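Local coordinates for protein transcriptional regulator, GntR family (Thermotoga maritima, PDB 3SXM) that probably regulates transcription by binding specific DNA sequences, and is present here as its FCD domain, a helical metal-binding domain crystallised free of metal, at the interface of chains A and B. Residues are numbered along the deposited sequence; one frame, centred on the assembly and turned at random. Chains: chain A/B, Transcriptional regulator, GntR family.

Contact 1: the interface of chains A and B. Residues chain A 21, 26, 71-73, 75; chain B 6, 10, 13-14, 17.
A:Tyr26 and A:Asn72 grip the carboxylate of B:Glu13 at the two-fold interface of two FCD domains, probably the biological dimer face; the FCD domain is the all-helical effector domain of GntR-family regulators. Helix 5-25 of chain B lies here against the loop before helix 73-90, the start of that helix, and the end of helix 5-25 of chain A. The phenol A:Tyr26 OH meets B:Glu13 OE2 tip to tip at 2.6 Å, on the syn lone pair. The other carboxylate oxygen, B:Glu13 OE1, takes A:Asn72 ND2 at 2.9 Å, from its anti side. A water also joins OE1 to the phenol. B:Glu13 reaches both partners with an extended chain, its CG anti to the backbone N (chi1 -178°). A:Asn72 ND2 gives a second, nearly straight bond to the backbone carbonyl B:Glu10 O at 3.2 Å, and both acceptors lie in the amide plane. Its carbonyl oxygen OD1 accepts A:Ile75 N and so caps the helix start. An alanine here would probably leave B:Glu13 OE1 and B:Glu10 O without this donor and the helix start uncapped. The amide also stacks on the B:Glu10 carboxylate, their planes 15° apart.

The charged ends of B:Glu10 and B:Lys6 pair within chain B and each bonds to backbone of chain A. B:Glu10 OE2 accepts A:Glu73 N at 2.9 Å from above the carboxylate plane. B:Glu10 OE2 also forms a salt bridge with B:Lys6 NZ, 2.7 Å away on the same helix. The amine B:Lys6 NZ crosses to the backbone carbonyl A:Gly71 O at 2.8 Å.

Apolar packing continues along the helix. B:Met17 CB sits over the centre of one face of the A:Phe21 ring, 3.7 Å from its centroid. The B:Glu13 stem packs near the far end of that ring. The B:Met17 sulfur meets A:Ile75 CD1 tip to tip.

Contact 2: the interface of chains A and B. Residues chain A 11, 14, 17, 78, 82, 85; chain B 72, 74-75, 78.
B:Leu74 pushes its branched end between A:Thr14 and A:Arg85, and it buries 71 Å² here. It stands near the start of helix 73-91 of chain B and packs on helices 5-25 and 73-90 of chain A, in the two-fold interface. Its CG is anti to the backbone N (chi1 180°), which carries both methyls toward chain A. The methyl B:Leu74 CD2 lies over the centre of one face of the A:Arg85 guanidinium, 3.8 Å from A:Arg85 CZ. The other methyl, B:Leu74 CD1, lies 4.0 Å from A:Ile82 CG2. The guanidinium is held from its edge within its own chain: A:Arg85 NE gives a bond to the hydroxyl A:Thr11 OG1 at 2.9 Å, nearly straight (170° at H) and in the guanidinium plane. A:Thr11 thus helps fix the flat surface that receives the leucine.

B:Leu78, one helical turn further on, buries 47 Å². Its methyls divide between two partners. B:Leu78 CD2 packs on A:Ile82 CG2 at 3.9 Å, the side chains crossing at about a right angle. B:Leu78 CD1 reaches tip to tip to A:Thr14 CG2 at 4.0 Å. A:Leu78 approaches its own twin more loosely.

A:Thr14 buries 43 Å² and sits among side chains of chain B. A:Thr14 CB touches B:Leu74 CD2 at 3.8 Å, while the hydroxyl A:Thr14 OG1 lies beside B:Ile75 CG1 at 3.4 Å. No hydrogen bond crosses this patch. It supplies an apolar core that probably helps hold the two FCD domains together as a dimer.

Contact 1: the interface of chains A and B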
# COMPACT_ATOMS: atom_id res chain seq x y z
N PHE A 21 -5.07 3.33 -0.51
CA PHE A 21 -5.46 2.44 0.57
C PHE A 21 -6.04 3.26 1.72
O PHE A 21 -7.05 2.87 2.31
CB PHE A 21 -4.26 1.62 1.09
CG PHE A 21 -4.61 0.67 2.21
CD1 PHE A 21 -5.09 -0.58 1.92
CD2 PHE A 21 -4.44 1.01 3.54
CE1 PHE A 21 -5.37 -1.50 2.92
CE2 PHE A 21 -4.80 0.13 4.53
CZ PHE A 21 -5.24 -1.11 4.23
N TYR A 26 -10.28 4.82 5.28
CA TYR A 26 -10.47 5.83 6.32
C TYR A 26 -11.27 7.03 5.78
O TYR A 26 -11.21 8.11 6.32
CB TYR A 26 -9.14 6.22 6.99
CG TYR A 26 -8.53 5.05 7.67
CD1 TYR A 26 -8.94 4.72 8.92
CD2 TYR A 26 -7.69 4.18 7.00
CE1 TYR A 26 -8.46 3.59 9.56
CE2 TYR A 26 -7.19 3.05 7.64
CZ TYR A 26 -7.60 2.74 8.89
OH TYR A 26 -7.14 1.59 9.55
N GLY A 71 -4.32 6.33 11.30
CA GLY A 71 -3.86 6.10 12.66
C GLY A 71 -2.88 4.97 12.79
O GLY A 71 -2.61 4.59 13.94
N ASN A 72 -2.33 4.51 11.69
CA ASN A 72 -1.40 3.40 11.66
C ASN A 72 0.00 3.99 11.67
O ASN A 72 0.44 4.52 10.65
CB ASN A 72 -1.65 2.53 10.42
CG ASN A 72 -0.74 1.33 10.34
OD1 ASN A 72 0.45 1.40 10.68
ND2 ASN A 72 -1.28 0.19 9.95
N GLU A 73 0.67 3.92 12.82
CA GLU A 73 1.96 4.57 12.95
C GLU A 73 3.00 3.97 12.00
O GLU A 73 3.94 4.65 11.58
CB GLU A 73 2.46 4.64 14.38
CG GLU A 73 1.53 5.43 15.34
CD GLU A 73 1.38 6.91 14.95
OE1 GLU A 73 2.28 7.49 14.30
OE2 GLU A 73 0.33 7.52 15.29
N ILE A 75 2.39 2.78 8.85
CA ILE A 75 2.10 3.38 7.54
C ILE A 75 2.56 4.82 7.52
O ILE A 75 3.22 5.25 6.56
CB ILE A 75 0.62 3.23 7.15
CG1 ILE A 75 0.29 1.77 6.95
CG2 ILE A 75 0.36 4.01 5.87
CD1 ILE A 75 -1.20 1.48 6.66
N LYS B 6 -2.03 -3.12 19.22
CA LYS B 6 -1.90 -2.10 18.19
C LYS B 6 -0.73 -2.39 17.29
O LYS B 6 -0.81 -2.26 16.08
CB LYS B 6 -1.79 -0.70 18.81
CG LYS B 6 -1.62 0.39 17.75
CD LYS B 6 -2.11 1.80 18.15
CE LYS B 6 -2.09 2.80 16.92
NZ LYS B 6 -2.59 2.24 15.55
N GLU B 10 -1.29 -3.05 13.33
CA GLU B 10 -0.63 -2.16 12.37
C GLU B 10 0.20 -2.95 11.38
O GLU B 10 0.28 -2.59 10.20
CB GLU B 10 0.23 -1.11 13.03
CG GLU B 10 -0.49 -0.03 13.79
CD GLU B 10 0.51 0.98 14.38
OE1 GLU B 10 1.72 0.66 14.41
OE2 GLU B 10 0.06 2.00 14.90
N GLU B 13 -2.16 -4.76 8.90
CA GLU B 13 -2.79 -3.79 7.98
C GLU B 13 -1.80 -3.37 6.90
O GLU B 13 -2.17 -3.19 5.73
CB GLU B 13 -3.30 -2.58 8.72
CG GLU B 13 -4.00 -1.59 7.80
CD GLU B 13 -4.65 -0.40 8.51
OE1 GLU B 13 -4.10 0.13 9.48
OE2 GLU B 13 -5.77 -0.02 8.08
N THR B 14 -0.57 -3.13 7.32
CA THR B 14 0.48 -2.73 6.37
C THR B 14 0.72 -3.83 5.36
O THR B 14 0.88 -3.57 4.16
CB THR B 14 1.79 -2.32 7.11
OG1 THR B 14 1.49 -1.27 8.03
CG2 THR B 14 2.88 -1.87 6.14
N MET B 17 -2.19 -3.77 2.88
CA MET B 17 -1.97 -2.65 1.94
C MET B 17 -0.99 -3.03 0.82
O MET B 17 -1.26 -2.78 -0.38
CB MET B 17 -1.49 -1.42 2.72
CG MET B 17 -1.11 -0.24 1.82
SD MET B 17 -0.43 1.14 2.73
CE MET B 17 1.16 0.45 3.24
O HOH W 1 -4.89 1.52 11.79

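Contact 2: the interface of chains A and B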
# COMPACT_ATOMS: atom_id res chain seq x y z
N THR A 11 7.95 5.85 -7.62
CA THR A 11 7.51 6.78 -6.58
C THR A 11 6.00 6.99 -6.65
O THR A 11 5.30 6.88 -5.64
CB THR A 11 8.27 8.15 -6.74
OG1 THR A 11 9.67 7.96 -6.70
CG2 THR A 11 7.91 9.05 -5.60
N THR A 14 4.09 3.85 -5.65
CA THR A 14 4.10 3.71 -4.18
C THR A 14 3.11 4.65 -3.54
O THR A 14 2.38 4.28 -2.60
CB THR A 14 5.53 3.90 -3.62
OG1 THR A 14 6.37 2.93 -4.23
CG2 THR A 14 5.56 3.74 -2.13
N MET A 17 -0.42 3.20 -4.11
CA MET A 17 -0.59 2.10 -3.12
C MET A 17 -1.01 2.63 -1.75
O MET A 17 -2.00 2.12 -1.17
CB MET A 17 0.68 1.24 -3.07
CG MET A 17 0.63 0.13 -2.00
SD MET A 17 2.16 -0.77 -1.91
CE MET A 17 3.22 0.47 -1.18
N LEU A 78 6.32 4.95 7.28
CA LEU A 78 6.85 4.58 5.96
C LEU A 78 6.65 5.73 5.01
O LEU A 78 7.54 6.03 4.19
CB LEU A 78 6.15 3.30 5.44
CG LEU A 78 6.46 2.04 6.24
CD1 LEU A 78 5.59 0.95 5.72
CD2 LEU A 78 7.91 1.64 6.11
N ILE A 82 9.65 8.00 2.95
CA ILE A 82 9.71 8.23 1.52
C ILE A 82 9.40 9.67 1.14
O ILE A 82 9.44 9.99 -0.03
CB ILE A 82 8.89 7.27 0.70
CG1 ILE A 82 7.39 7.44 0.95
CG2 ILE A 82 9.40 5.84 0.94
CD1 ILE A 82 6.49 6.62 -0.00
N ARG A 85 11.82 11.67 -1.08
CA ARG A 85 11.76 11.16 -2.45
C ARG A 85 10.51 11.65 -3.19
O ARG A 85 10.55 12.11 -4.34
CB ARG A 85 11.85 9.61 -2.42
CG ARG A 85 11.62 8.98 -3.76
CD ARG A 85 12.14 7.57 -3.79
NE ARG A 85 11.74 6.91 -5.01
CZ ARG A 85 12.21 5.74 -5.43
NH1 ARG A 85 13.10 5.05 -4.67
NH2 ARG A 85 11.81 5.24 -6.60
N ASN B 72 8.88 -3.13 -8.51
CA ASN B 72 9.01 -1.77 -8.00
C ASN B 72 10.02 -1.81 -6.85
O ASN B 72 9.72 -2.34 -5.77
CB ASN B 72 7.64 -1.26 -7.54
CG ASN B 72 7.69 0.14 -6.99
OD1 ASN B 72 8.64 0.55 -6.30
ND2 ASN B 72 6.67 0.92 -7.34
N LEU B 74 11.23 0.35 -4.91
CA LEU B 74 10.85 1.07 -3.69
C LEU B 74 9.90 0.24 -2.83
O LEU B 74 10.07 0.13 -1.63
CB LEU B 74 10.25 2.47 -4.02
CG LEU B 74 9.81 3.31 -2.81
CD1 LEU B 74 10.98 3.48 -1.88
CD2 LEU B 74 9.28 4.67 -3.29
N ILE B 75 8.91 -0.36 -3.47
CA ILE B 75 7.97 -1.23 -2.73
C ILE B 75 8.73 -2.41 -2.13
O ILE B 75 8.52 -2.78 -0.95
CB ILE B 75 6.80 -1.66 -3.61
CG1 ILE B 75 5.92 -0.44 -3.94
CG2 ILE B 75 5.92 -2.71 -2.89
CD1 ILE B 75 4.72 -0.70 -4.86
N LEU B 78 10.72 -1.26 0.86
CA LEU B 78 9.91 -0.92 2.03
C LEU B 78 9.49 -2.23 2.68
O LEU B 78 9.46 -2.31 3.90
CB LEU B 78 8.67 -0.09 1.64
CG LEU B 78 9.00 1.32 1.16
CD1 LEU B 78 7.78 1.93 0.65
CD2 LEU B 78 9.60 2.15 2.27

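The C-alpha centres of contact 1 and contact 2 lie about 15 Å apart on one two-fold symmetric interface. Both use helix 5-25 of one chain against the start of the partner's helix 73-90 (73-91 in chain B), and contact 2 also brings the two copies of this helix together. Thr14, Met17, Asn72 and Ile75 appear in both, with the chains exchanged. The symmetry gives each contact a twin, so the polar rim of contact 1 probably flanks the apolar packing of contact 2 on both sides. Polar bonds would then set the register of the helices while apolar packing adds buried surface. The pairing is consistent with a dimeric regulator.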